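Local coordinates for ESAT-6/WXG100 secretion system protein (PDB 7JQE) that is an extracellular fragment of EsaA, a membrane subunit of the bacterial type VIIb secretion system that probably takes part in protein and toxin export, at residues N132-S137 / T466-S471; S171-L176 / T456-D461; G336-F341 / S360-S365; T370-L375 / P385-I390. All coordinates share one frame; numbering follows the deposited sequence.

Overall arrangement
The chain is long and slender, and the four contacts fall into two groups on opposite sides of its centre. Interactions 1 and 2 have centres 11 Å apart and touch each other: helix 169-179 packs against the end of helix 102-135, and the loop at 456-461 leads directly into helix 462-491. Interactions 3 and 4, with centres 9 Å apart, belong to the strand-rich region; the centres of interactions 1 and 4 lie about 102 Å apart. Along the sequence both strand contacts come between the two segments of interaction 1 and between those of interaction 2, interaction 3 before interaction 4. The chain thus runs out to the strands and back, and interactions 1, 2 and 4 all touch the second subunit.

Interaction 1. Residues N132-S137 / T466-S471; sequences NQYFNS and TNFKES. With EDO (1,2-ethanediol), chain S.
Gln133 meets the other helix through its backbone: its carbonyl O lies at the edge of the Phe468 ring, 3.8 Å from Phe468 CE2. The next residue, Tyr134, carries most of the contact. Its ring forms an offset stack with that of Phe468, centroids 4.7 Å apart and planes inclined by 30°. The overlap is at the rim, with Tyr134 CD2 over one face of the Phe468 ring and 3.6 Å from Phe468 CZ. Phe468 can reach over because its CG is anti to the backbone N (chi1 -164°). Further out, Tyr134 CE2 packs 3.9 Å from Ser471 CB, while Tyr134 OH hydrogen-bonds to the side chain of Gln133 of the second subunit. Ser471 OG itself shares a hydrogen bond of 3.1 Å with O1 of an ethanediol, probably from the crystallisation liquor. Phe135 presents its edge to the neighbouring backbone, CE1 lying 4.3 Å from Lys469 O. Asn136 then leaves the helical path with positive phi, and its side chain turns to Ser174 on helix 169-179. The arrangement is helix-helix packing between two roughly antiparallel helices, 102-135 and 462-491, joined by an aromatic stack at the subunit interface.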
loop_
_atom_site.group_PDB
_atom_site.type_symbol
_atom_site.label_atom_id
_atom_site.label_comp_id
_atom_site.label_asym_id
_atom_site.label_seq_id
_atom_site.Cartn_x
_atom_site.Cartn_y
_atom_site.Cartn_z
ATOM N N ASN A 132 9.750 41.185 -21.766
ATOM C CA ASN A 132 8.615 40.277 -21.632
ATOM C C ASN A 132 9.070 38.868 -21.274
ATOM O O ASN A 132 8.418 38.185 -20.481
ATOM C CB ASN A 132 7.795 40.265 -22.922
ATOM C CG ASN A 132 6.860 41.453 -23.031
ATOM O OD1 ASN A 132 6.146 41.784 -22.083
ATOM N ND2 ASN A 132 6.859 42.104 -24.191
ATOM N N GLN A 133 10.189 38.416 -21.844
ATOM C CA GLN A 133 10.671 37.066 -21.573
ATOM C C GLN A 133 11.015 36.884 -20.099
ATOM O O GLN A 133 10.611 35.897 -19.473
ATOM C CB GLN A 133 11.893 36.760 -22.445
ATOM C CG GLN A 133 11.585 36.423 -23.896
ATOM C CD GLN A 133 11.147 34.980 -24.076
ATOM O OE1 GLN A 133 11.958 34.056 -23.984
ATOM N NE2 GLN A 133 9.858 34.780 -24.329
ATOM N N TYR A 134 11.764 37.829 -19.528
ATOM C CA TYR A 134 12.357 37.659 -18.207
ATOM C C TYR A 134 11.568 38.315 -17.086
ATOM O O TYR A 134 11.586 37.812 -15.957
ATOM C CB TYR A 134 13.784 38.213 -18.187
ATOM C CG TYR A 134 14.761 37.451 -19.056
ATOM C CD1 TYR A 134 14.898 37.745 -20.407
ATOM C CD2 TYR A 134 15.551 36.441 -18.524
ATOM C CE1 TYR A 134 15.794 37.050 -21.205
ATOM C CE2 TYR A 134 16.448 35.740 -19.313
ATOM C CZ TYR A 134 16.569 36.050 -20.652
ATOM O OH TYR A 134 17.463 35.356 -21.437
ATOM N N PHE A 135 10.877 39.417 -17.357
ATOM C CA PHE A 135 10.184 40.161 -16.318
ATOM C C PHE A 135 8.673 40.017 -16.373
ATOM O O PHE A 135 7.995 40.433 -15.428
ATOM C CB PHE A 135 10.553 41.652 -16.400
ATOM C CG PHE A 135 12.031 41.920 -16.290
ATOM C CD1 PHE A 135 12.838 41.116 -15.499
ATOM C CD2 PHE A 135 12.615 42.971 -16.985
ATOM C CE1 PHE A 135 14.199 41.361 -15.399
ATOM C CE2 PHE A 135 13.971 43.220 -16.889
ATOM C CZ PHE A 135 14.764 42.414 -16.096
ATOM N N ASN A 136 8.128 39.458 -17.451
ATOM C CA ASN A 136 6.711 39.158 -17.636
ATOM C C ASN A 136 5.911 40.398 -18.019
ATOM O O ASN A 136 4.688 40.301 -18.163
ATOM C CB ASN A 136 6.078 38.515 -16.391
ATOM C CG ASN A 136 4.848 37.698 -16.723
ATOM O OD1 ASN A 136 4.726 37.157 -17.823
ATOM N ND2 ASN A 136 3.926 37.607 -15.771
ATOM N N SER A 137 6.548 41.554 -18.181
ATOM C CA SER A 137 5.894 42.747 -18.703
ATOM C C SER A 137 6.928 43.543 -19.492
ATOM O O SER A 137 8.057 43.090 -19.701
ATOM C CB SER A 137 5.266 43.570 -17.572
ATOM O OG SER A 137 6.263 44.148 -16.750
ATOM N N THR A 466 16.178 33.660 -9.017
ATOM C CA THR A 466 17.208 34.679 -8.843
ATOM C C THR A 466 18.126 34.740 -10.056
ATOM O O THR A 466 18.382 35.818 -10.604
ATOM C CB THR A 466 18.016 34.401 -7.574
ATOM O OG1 THR A 466 17.277 34.836 -6.427
ATOM C CG2 THR A 466 19.353 35.129 -7.628
ATOM N N ASN A 467 18.635 33.584 -10.491
ATOM C CA ASN A 467 19.546 33.558 -11.631
ATOM C C ASN A 467 18.845 33.978 -12.917
ATOM O O ASN A 467 19.457 34.616 -13.783
ATOM C CB ASN A 467 20.161 32.166 -11.776
ATOM C CG ASN A 467 21.194 31.875 -10.705
ATOM O OD1 ASN A 467 21.745 32.791 -10.091
ATOM N ND2 ASN A 467 21.470 30.597 -10.481
ATOM N N PHE A 468 17.563 33.631 -13.062
ATOM C CA PHE A 468 16.799 34.096 -14.216
ATOM C C PHE A 468 16.637 35.609 -14.180
ATOM O O PHE A 468 16.808 36.289 -15.199
ATOM C CB PHE A 468 15.434 33.406 -14.246
ATOM C CG PHE A 468 14.723 33.500 -15.568
ATOM C CD1 PHE A 468 15.217 32.849 -16.686
ATOM C CD2 PHE A 468 13.535 34.205 -15.681
ATOM C CE1 PHE A 468 14.551 32.918 -17.899
ATOM C CE2 PHE A 468 12.868 34.276 -16.889
ATOM C CZ PHE A 468 13.379 33.631 -18.001
ATOM N N LYS A 469 16.308 36.151 -13.006
ATOM C CA LYS A 469 16.238 37.597 -12.843
ATOM C C LYS A 469 17.572 38.247 -13.192
ATOM O O LYS A 469 17.608 39.302 -13.839
ATOM C CB LYS A 469 15.827 37.929 -11.407
ATOM C CG LYS A 469 15.550 39.396 -11.132
ATOM C CD LYS A 469 15.395 39.661 -9.641
ATOM C CE LYS A 469 14.962 41.096 -9.376
ATOM N NZ LYS A 469 14.829 41.384 -7.922
ATOM N N GLU A 470 18.680 37.621 -12.789
ATOM C CA GLU A 470 19.997 38.198 -13.047
ATOM C C GLU A 470 20.328 38.194 -14.534
ATOM O O GLU A 470 20.969 39.124 -15.033
ATOM C CB GLU A 470 21.062 37.441 -12.252
ATOM C CG GLU A 470 21.536 38.169 -11.003
ATOM C CD GLU A 470 22.379 37.291 -10.093
ATOM O OE1 GLU A 470 21.805 36.422 -9.408
ATOM O OE2 GLU A 470 23.615 37.465 -10.065
ATOM N N SER A 471 19.908 37.157 -15.259
ATOM C CA SER A 471 20.156 37.120 -16.696
ATOM C C SER A 471 19.380 38.219 -17.409
ATOM O O SER A 471 19.926 38.930 -18.261
ATOM C CB SER A 471 19.789 35.747 -17.260
ATOM O OG SER A 471 20.701 34.758 -16.818
HETATM C C1 EDO S . 21.325 31.570 -15.407
HETATM O O1 EDO S . 20.234 31.758 -16.318
HETATM C C2 EDO S . 22.080 30.290 -15.751
HETATM O O2 EDO S . 22.607 30.377 -17.081
#

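Interaction 2. Residues S171-L176 / T456-D461; sequences SVKSAL and TFDNID
Lys173 reaches from helix 169-179 across to the loop at 456-461 and gives the one hydrogen bond between them, from Lys173 NZ to Asp458 O at 3.0 Å. The donor approaches from the side of the carbonyl, with a C=O...N angle of 112°, and is tilted 26° from its plane. An extended chain, starting with CG anti to the backbone N (chi1 -168°), carries the ammonium this far. On the way, Lys173 CG passes 3.9 Å from Phe457 CZ, and Lys173 CE comes within 3.1 Å of Phe457 O. The carboxylate of Asp458 is too distant for a salt bridge, Asp458 OD1 being 4.5 Å from Lys173 NZ, although its charge may still favour the lysine. Phe457 sets the edge of its ring against Ser174 CA, whereas Ser174 OG is satisfied within its own helix by Asp170 O. About one turn further along the helix, Leu176 CD2 packs 3.9 Å from Ile460 CG2. The loop closes on itself through Thr456 OG1, which accepts from Asn459 N at 3.2 Å and donates to Asn459 OD1 at 2.8 Å from well above the carbonyl plane. Asp461 N bonds to Ser183 OG of the second subunit, and Asp461 OD2 receives Leu463 N. This is a type I turn from Phe457 to Ile460, braced by an ST motif at Thr456 and followed directly by the aspartate N-cap that opens helix 462-491.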
loop_
_atom_site.group_PDB
_atom_site.type_symbol
_atom_site.label_atom_id
_atom_site.label_comp_id
_atom_site.label_asym_id
_atom_site.label_seq_id
_atom_site.Cartn_x
_atom_site.Cartn_y
_atom_site.Cartn_z
ATOM N N SER A 171 7.202 38.427 -10.260
ATOM C CA SER A 171 7.073 38.623 -11.700
ATOM C C SER A 171 8.051 37.738 -12.460
ATOM O O SER A 171 7.685 37.115 -13.464
ATOM C CB SER A 171 7.286 40.094 -12.046
ATOM O OG SER A 171 6.368 40.911 -11.342
ATOM N N VAL A 172 9.296 37.656 -11.988
ATOM C CA VAL A 172 10.277 36.790 -12.635
ATOM C C VAL A 172 9.840 35.333 -12.544
ATOM O O VAL A 172 10.006 34.557 -13.493
ATOM C CB VAL A 172 11.670 37.004 -12.015
ATOM C CG1 VAL A 172 12.687 36.078 -12.662
ATOM C CG2 VAL A 172 12.098 38.460 -12.157
ATOM N N LYS A 173 9.275 34.937 -11.400
ATOM C CA LYS A 173 8.820 33.560 -11.251
ATOM C C LYS A 173 7.734 33.233 -12.269
ATOM O O LYS A 173 7.748 32.157 -12.881
ATOM C CB LYS A 173 8.325 33.319 -9.825
ATOM C CG LYS A 173 8.104 31.858 -9.479
ATOM C CD LYS A 173 7.791 31.677 -7.998
ATOM C CE LYS A 173 7.798 30.201 -7.601
ATOM N NZ LYS A 173 7.474 30.011 -6.159
ATOM N N SER A 174 6.792 34.158 -12.477
ATOM C CA SER A 174 5.767 33.950 -13.495
ATOM C C SER A 174 6.383 33.875 -14.887
ATOM O O SER A 174 5.952 33.072 -15.724
ATOM C CB SER A 174 4.728 35.067 -13.430
ATOM O OG SER A 174 4.292 35.286 -12.101
ATOM N N ALA A 175 7.396 34.703 -15.154
ATOM C CA ALA A 175 8.038 34.669 -16.464
ATOM C C ALA A 175 8.783 33.357 -16.674
ATOM O O ALA A 175 8.747 32.787 -17.771
ATOM C CB ALA A 175 8.983 35.864 -16.627
ATOM N N LEU A 176 9.461 32.860 -15.639
ATOM C CA LEU A 176 10.134 31.571 -15.765
ATOM C C LEU A 176 9.124 30.444 -15.944
ATOM O O LEU A 176 9.340 29.530 -16.749
ATOM C CB LEU A 176 11.019 31.318 -14.545
ATOM C CG LEU A 176 11.876 30.053 -14.580
ATOM C CD1 LEU A 176 12.866 30.097 -15.741
ATOM C CD2 LEU A 176 12.593 29.848 -13.249
ATOM N N THR A 456 5.438 21.880 -9.464
ATOM C CA THR A 456 4.398 22.878 -9.282
ATOM C C THR A 456 4.983 24.279 -9.433
ATOM O O THR A 456 6.187 24.498 -9.279
ATOM C CB THR A 456 3.745 22.741 -7.909
ATOM O OG1 THR A 456 4.745 22.913 -6.897
ATOM C CG2 THR A 456 3.086 21.355 -7.746
ATOM N N PHE A 457 4.106 25.237 -9.741
ATOM C CA PHE A 457 4.533 26.626 -9.816
ATOM C C PHE A 457 5.304 27.038 -8.569
ATOM O O PHE A 457 6.318 27.740 -8.660
ATOM C CB PHE A 457 3.322 27.536 -10.014
ATOM C CG PHE A 457 3.677 28.987 -10.148
ATOM C CD1 PHE A 457 4.051 29.507 -11.374
ATOM C CD2 PHE A 457 3.641 29.830 -9.048
ATOM C CE1 PHE A 457 4.385 30.844 -11.503
ATOM C CE2 PHE A 457 3.970 31.170 -9.170
ATOM C CZ PHE A 457 4.346 31.677 -10.399
ATOM N N ASP A 458 4.844 26.604 -7.395
ATOM C CA ASP A 458 5.444 27.074 -6.149
ATOM C C ASP A 458 6.806 26.442 -5.911
ATOM O O ASP A 458 7.734 27.113 -5.444
ATOM C CB ASP A 458 4.515 26.785 -4.973
ATOM C CG ASP A 458 3.207 27.534 -5.068
ATOM O OD1 ASP A 458 3.220 28.701 -5.518
ATOM O OD2 ASP A 458 2.164 26.953 -4.698
ATOM N N ASN A 459 6.946 25.153 -6.212
ATOM C CA ASN A 459 8.202 24.464 -5.949
ATOM C C ASN A 459 9.320 24.875 -6.898
ATOM O O ASN A 459 10.438 24.368 -6.757
ATOM C CB ASN A 459 7.993 22.953 -6.013
ATOM C CG ASN A 459 7.057 22.456 -4.934
ATOM O OD1 ASN A 459 6.341 21.473 -5.121
ATOM N ND2 ASN A 459 7.047 23.144 -3.796
ATOM N N ILE A 460 9.054 25.764 -7.856
ATOM C CA ILE A 460 10.128 26.318 -8.674
ATOM C C ILE A 460 11.142 26.977 -7.752
ATOM O O ILE A 460 10.815 27.914 -7.012
ATOM C CB ILE A 460 9.568 27.305 -9.702
ATOM C CG1 ILE A 460 8.591 26.598 -10.646
ATOM C CG2 ILE A 460 10.693 27.955 -10.486
ATOM C CD1 ILE A 460 8.143 27.460 -11.806
ATOM N N ASP A 461 12.381 26.490 -7.787
ATOM C CA ASP A 461 13.364 26.885 -6.786
ATOM C C ASP A 461 13.616 28.389 -6.825
ATOM O O ASP A 461 13.609 29.018 -7.886
ATOM C CB ASP A 461 14.673 26.129 -7.005
ATOM C CG ASP A 461 15.536 26.092 -5.759
ATOM O OD1 ASP A 461 15.377 25.150 -4.955
ATOM O OD2 ASP A 461 16.370 27.006 -5.580
#

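Interaction 3. Residues G336-F341 / S360-S365; sequences GGTVVF and SYTFDS. With EDO (1,2-ethanediol), chain K.
Thr338 and Val340 pair with Thr362 and Ser360 through reciprocal backbone hydrogen bonds, the strands running antiparallel at 177° with axes 4.7 Å apart. Strand 337-341 is an outermost strand of an antiparallel three-stranded sheet, and strand 355-363 is its middle one. In the Val340 and Ser360 pair, Val340 N to Ser360 O is 3.0 Å and Ser360 N to Val340 O is 2.8 Å, each donor lying nearly in line with the C=O. Between these pairs Val339 faces Tyr361, with Val339 CG2 resting 3.9 Å from Tyr361 CB. The phenol ring leads away from there, because Tyr361 CG sits between the backbone N and the carbonyl carbon (chi1 63°); it stacks on Tyr388, and its hydroxyl is held by Asn269. Val339 and Phe363 also touch Ile373 of strand 369-379, so this side of the sheet packs onto the neighbouring four-stranded one. On the other face Thr338 and Thr362 run alongside each other in the same direction, with Thr338 OG1 3.6 Å from Thr362 CB; Thr362 OG1 bonds to Ser268 OG. Toward the end of the pairing, Gly337, with no side chain, lets its CA approach Thr362 O to 3.0 Å in a CA-H...O contact. Beyond it, Asp364 N makes a weak hydrogen bond to Gly336 O. The carboxylate of Asp364 takes both hydroxyls of an ethanediol on one oxygen, O2 at 3.1 Å and O1 at 3.2 Å from Asp364 OD2.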
loop_
_atom_site.group_PDB
_atom_site.type_symbol
_atom_site.label_atom_id
_atom_site.label_comp_id
_atom_site.label_asym_id
_atom_site.label_seq_id
_atom_site.Cartn_x
_atom_site.Cartn_y
_atom_site.Cartn_z
ATOM N N GLY A 336 -26.520 -38.207 38.838
ATOM C CA GLY A 336 -26.397 -37.744 37.471
ATOM C C GLY A 336 -27.698 -37.658 36.704
ATOM O O GLY A 336 -27.689 -37.233 35.542
ATOM N N GLY A 337 -28.814 -38.041 37.314
ATOM C CA GLY A 337 -30.088 -38.045 36.623
ATOM C C GLY A 337 -31.096 -38.835 37.430
ATOM O O GLY A 337 -30.900 -39.068 38.622
ATOM N N THR A 338 -32.168 -39.248 36.761
ATOM C CA THR A 338 -33.211 -40.057 37.378
ATOM C C THR A 338 -33.261 -41.417 36.699
ATOM O O THR A 338 -33.305 -41.502 35.468
ATOM C CB THR A 338 -34.579 -39.370 37.297
ATOM O OG1 THR A 338 -34.903 -39.104 35.930
ATOM C CG2 THR A 338 -34.569 -38.060 38.078
ATOM N N VAL A 339 -33.251 -42.476 37.502
ATOM C CA VAL A 339 -33.303 -43.845 37.004
ATOM C C VAL A 339 -34.453 -44.548 37.707
ATOM O O VAL A 339 -34.490 -44.602 38.942
ATOM C CB VAL A 339 -31.978 -44.589 37.228
ATOM C CG1 VAL A 339 -32.007 -45.934 36.535
ATOM C CG2 VAL A 339 -30.821 -43.749 36.712
ATOM N N VAL A 340 -35.398 -45.070 36.924
ATOM C CA VAL A 340 -36.631 -45.630 37.461
ATOM C C VAL A 340 -37.130 -46.702 36.504
ATOM O O VAL A 340 -36.832 -46.673 35.307
ATOM C CB VAL A 340 -37.705 -44.536 37.676
ATOM C CG1 VAL A 340 -37.205 -43.464 38.643
ATOM C CG2 VAL A 340 -38.101 -43.913 36.344
ATOM N N PHE A 341 -37.885 -47.661 37.043
ATOM C CA PHE A 341 -38.536 -48.661 36.206
ATOM C C PHE A 341 -39.599 -48.001 35.335
ATOM O O PHE A 341 -40.360 -47.146 35.797
ATOM C CB PHE A 341 -39.161 -49.762 37.064
ATOM C CG PHE A 341 -38.152 -50.648 37.738
ATOM C CD1 PHE A 341 -37.324 -51.467 36.990
ATOM C CD2 PHE A 341 -38.030 -50.662 39.117
ATOM C CE1 PHE A 341 -36.391 -52.279 37.601
ATOM C CE2 PHE A 341 -37.098 -51.472 39.736
ATOM C CZ PHE A 341 -36.278 -52.282 38.976
ATOM N N SER A 360 -35.828 -46.755 32.683
ATOM C CA SER A 360 -35.678 -45.452 32.054
ATOM C C SER A 360 -34.682 -44.621 32.850
ATOM O O SER A 360 -34.807 -44.496 34.073
ATOM C CB SER A 360 -37.023 -44.726 31.976
ATOM O OG SER A 360 -36.844 -43.318 31.927
ATOM N N TYR A 361 -33.693 -44.060 32.160
ATOM C CA TYR A 361 -32.758 -43.140 32.784
ATOM C C TYR A 361 -32.738 -41.836 32.001
ATOM O O TYR A 361 -32.921 -41.818 30.781
ATOM C CB TYR A 361 -31.342 -43.734 32.893
ATOM C CG TYR A 361 -30.657 -44.060 31.582
ATOM C CD1 TYR A 361 -30.039 -43.065 30.825
ATOM C CD2 TYR A 361 -30.593 -45.369 31.120
ATOM C CE1 TYR A 361 -29.398 -43.365 29.634
ATOM C CE2 TYR A 361 -29.953 -45.680 29.933
ATOM C CZ TYR A 361 -29.356 -44.677 29.195
ATOM O OH TYR A 361 -28.720 -44.992 28.015
ATOM N N THR A 362 -32.531 -40.741 32.727
ATOM C CA THR A 362 -32.604 -39.399 32.162
ATOM C C THR A 362 -31.489 -38.568 32.780
ATOM O O THR A 362 -31.499 -38.316 33.989
ATOM C CB THR A 362 -33.970 -38.762 32.426
ATOM O OG1 THR A 362 -34.997 -39.563 31.828
ATOM C CG2 THR A 362 -34.023 -37.353 31.846
ATOM N N PHE A 363 -30.528 -38.149 31.961
ATOM C CA PHE A 363 -29.500 -37.235 32.441
ATOM C C PHE A 363 -30.148 -35.958 32.961
ATOM O O PHE A 363 -31.260 -35.595 32.569
ATOM C CB PHE A 363 -28.496 -36.918 31.329
ATOM C CG PHE A 363 -27.678 -38.104 30.899
ATOM C CD1 PHE A 363 -28.031 -38.837 29.779
ATOM C CD2 PHE A 363 -26.564 -38.493 31.621
ATOM C CE1 PHE A 363 -27.283 -39.937 29.386
ATOM C CE2 PHE A 363 -25.812 -39.593 31.234
ATOM C CZ PHE A 363 -26.173 -40.314 30.116
ATOM N N ASP A 364 -29.448 -35.280 33.874
ATOM C CA ASP A 364 -30.032 -34.099 34.503
ATOM C C ASP A 364 -30.102 -32.918 33.541
ATOM O O ASP A 364 -30.976 -32.056 33.690
ATOM C CB ASP A 364 -29.249 -33.725 35.765
ATOM C CG ASP A 364 -27.789 -33.408 35.483
ATOM O OD1 ASP A 364 -27.387 -33.397 34.300
ATOM O OD2 ASP A 364 -27.041 -33.168 36.456
ATOM N N SER A 365 -29.209 -32.858 32.554
ATOM C CA SER A 365 -29.226 -31.766 31.588
ATOM C C SER A 365 -28.505 -32.207 30.322
ATOM O O SER A 365 -27.819 -33.233 30.294
ATOM C CB SER A 365 -28.581 -30.497 32.158
ATOM O OG SER A 365 -27.167 -30.567 32.096
HETATM C C1 EDO K . -23.270 -32.758 35.033
HETATM O O1 EDO K . -24.111 -33.865 35.377
HETATM C C2 EDO K . -23.795 -31.484 35.688
HETATM O O2 EDO K . -25.102 -31.177 35.183
#

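Interaction 4. Residues T370-L375 / P385-I390; sequences THTITL and PMTYTI. With EDO (1,2-ethanediol), chain I.
Thr372 and Thr389 face each other across the beta hairpin of strands 369-379 and 382-392, their hydroxyls joined by an OG1 to OG1 hydrogen bond of 2.8 Å. Thr387, on the same face, is turned differently. Its OG1 is anti to the backbone N (chi1 178°) and donates to Ile373 O at 3.1 Å, from 37° out of the carbonyl plane. Ile373 O is therefore gripped twice, since Tyr388 N also reaches it at 2.9 Å. Thr370 and Thr389 meet through their methyls, CG2 to CG2 at 3.4 Å, a tight approach. Thr387 also packs on Tyr388 of the second subunit, and Tyr388 on its Thr387. The opposite face is mostly apolar. Placed between the backbone N and the carbonyl carbon (chi1 64°), Leu375 CG is turned toward strand 382-392, and Leu375 CD1 touches CE of the selenomethionine at Met386 at 3.9 Å. Leu375 CD2 comes to the edge of the Tyr388 ring, 4.4 Å from Tyr388 CE2. Further along, Ile390 CG1 rests 3.8 Å from His371 CB, while His371 NE2 bonds to Ser367 O. On the outer side of strand 382-392, Thr389 N donates to O1 of an ethanediol at 3.2 Å.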
loop_
_atom_site.group_PDB
_atom_site.type_symbol
_atom_site.label_atom_id
_atom_site.label_comp_id
_atom_site.label_asym_id
_atom_site.label_seq_id
_atom_site.Cartn_x
_atom_site.Cartn_y
_atom_site.Cartn_z
ATOM N N THR A 370 -19.402 -33.488 29.529
ATOM C CA THR A 370 -19.668 -34.913 29.693
ATOM C C THR A 370 -20.641 -35.125 30.842
ATOM O O THR A 370 -20.473 -34.546 31.920
ATOM C CB THR A 370 -18.375 -35.689 29.957
ATOM O OG1 THR A 370 -17.497 -35.558 28.833
ATOM C CG2 THR A 370 -18.678 -37.157 30.173
ATOM N N HIS A 371 -21.657 -35.951 30.608
ATOM C CA HIS A 371 -22.643 -36.297 31.621
ATOM C C HIS A 371 -22.597 -37.796 31.871
ATOM O O HIS A 371 -22.528 -38.589 30.924
ATOM C CB HIS A 371 -24.049 -35.873 31.190
ATOM C CG HIS A 371 -24.195 -34.398 30.992
ATOM N ND1 HIS A 371 -24.652 -33.556 31.982
ATOM C CD2 HIS A 371 -23.934 -33.612 29.921
ATOM C CE1 HIS A 371 -24.670 -32.315 31.529
ATOM N NE2 HIS A 371 -24.240 -32.321 30.281
ATOM N N THR A 372 -22.633 -38.179 33.148
ATOM C CA THR A 372 -22.539 -39.579 33.546
ATOM C C THR A 372 -23.586 -39.893 34.603
ATOM O O THR A 372 -23.696 -39.182 35.606
ATOM C CB THR A 372 -21.145 -39.919 34.086
ATOM O OG1 THR A 372 -20.211 -39.984 33.001
ATOM C CG2 THR A 372 -21.170 -41.258 34.800
ATOM N N ILE A 373 -24.344 -40.961 34.373
ATOM C CA ILE A 373 -25.272 -41.510 35.355
ATOM C C ILE A 373 -24.651 -42.768 35.939
ATOM O O ILE A 373 -24.123 -43.607 35.197
ATOM C CB ILE A 373 -26.638 -41.826 34.721
ATOM C CG1 ILE A 373 -27.381 -40.544 34.347
ATOM C CG2 ILE A 373 -27.474 -42.681 35.659
ATOM C CD1 ILE A 373 -28.743 -40.800 33.730
ATOM N N THR A 374 -24.709 -42.904 37.263
ATOM C CA THR A 374 -24.282 -44.121 37.943
ATOM C C THR A 374 -25.369 -44.577 38.902
ATOM O O THR A 374 -25.993 -43.761 39.586
ATOM C CB THR A 374 -22.972 -43.930 38.725
ATOM O OG1 THR A 374 -23.169 -42.978 39.779
ATOM C CG2 THR A 374 -21.861 -43.454 37.811
ATOM N N LEU A 375 -25.587 -45.887 38.953
ATOM C CA LEU A 375 -26.530 -46.471 39.896
ATOM C C LEU A 375 -26.075 -47.876 40.250
ATOM O O LEU A 375 -25.120 -48.409 39.678
ATOM C CB LEU A 375 -27.951 -46.515 39.329
ATOM C CG LEU A 375 -28.120 -47.413 38.101
ATOM C CD1 LEU A 375 -29.376 -48.259 38.210
ATOM C CD2 LEU A 375 -28.143 -46.562 36.834
ATOM N N PRO A 385 -23.074 -52.664 39.617
ATOM C CA PRO A 385 -22.955 -51.233 39.320
ATOM C C PRO A 385 -23.165 -50.976 37.838
ATOM O O PRO A 385 -22.758 -51.772 36.989
ATOM C CB PRO A 385 -21.519 -50.907 39.744
ATOM C CG PRO A 385 -20.783 -52.180 39.510
ATOM C CD PRO A 385 -21.762 -53.284 39.870
HETATM N N MSE A 386 -23.806 -49.854 37.529
HETATM C CA MSE A 386 -24.041 -49.488 36.136
HETATM C C MSE A 386 -23.852 -47.998 35.898
HETATM O O MSE A 386 -24.078 -47.184 36.792
HETATM C CB MSE A 386 -25.439 -49.919 35.709
HETATM C CG MSE A 386 -25.706 -51.379 36.011
HETATM SE SE MSE A 386 -27.134 -52.158 34.947
HETATM C CE MSE A 386 -28.671 -51.213 35.697
ATOM N N THR A 387 -23.439 -47.650 34.681
ATOM C CA THR A 387 -23.115 -46.273 34.344
ATOM C C THR A 387 -23.414 -46.026 32.874
ATOM O O THR A 387 -23.290 -46.926 32.039
ATOM C CB THR A 387 -21.645 -45.959 34.637
ATOM O OG1 THR A 387 -21.353 -44.611 34.251
ATOM C CG2 THR A 387 -20.737 -46.912 33.864
ATOM N N TYR A 388 -23.814 -44.792 32.568
ATOM C CA TYR A 388 -24.042 -44.353 31.199
ATOM C C TYR A 388 -23.524 -42.933 31.057
ATOM O O TYR A 388 -23.583 -42.141 32.000
ATOM C CB TYR A 388 -25.526 -44.424 30.820
ATOM C CG TYR A 388 -26.144 -45.763 31.132
ATOM C CD1 TYR A 388 -25.958 -46.846 30.283
ATOM C CD2 TYR A 388 -26.893 -45.952 32.285
ATOM C CE1 TYR A 388 -26.508 -48.075 30.569
ATOM C CE2 TYR A 388 -27.448 -47.180 32.579
ATOM C CZ TYR A 388 -27.252 -48.237 31.716
ATOM O OH TYR A 388 -27.797 -49.463 31.999
ATOM N N THR A 389 -23.009 -42.616 29.873
ATOM C CA THR A 389 -22.370 -41.329 29.638
ATOM C C THR A 389 -22.789 -40.779 28.285
ATOM O O THR A 389 -23.007 -41.529 27.331
ATOM C CB THR A 389 -20.843 -41.439 29.692
ATOM O OG1 THR A 389 -20.442 -41.916 30.982
ATOM C CG2 THR A 389 -20.207 -40.079 29.445
ATOM N N ILE A 390 -22.904 -39.452 28.217
ATOM C CA ILE A 390 -23.088 -38.746 26.957
ATOM C C ILE A 390 -22.182 -37.520 26.943
ATOM O O ILE A 390 -21.812 -36.976 27.988
ATOM C CB ILE A 390 -24.559 -38.341 26.708
ATOM C CG1 ILE A 390 -25.088 -37.488 27.861
ATOM C CG2 ILE A 390 -25.418 -39.578 26.500
ATOM C CD1 ILE A 390 -26.331 -36.700 27.503
HETATM C C1 EDO I . -23.148 -45.359 27.088
HETATM O O1 EDO I . -22.682 -45.474 28.438
HETATM C C2 EDO I . -24.445 -44.555 27.059
HETATM O O2 EDO I . -24.731 -44.152 25.714
#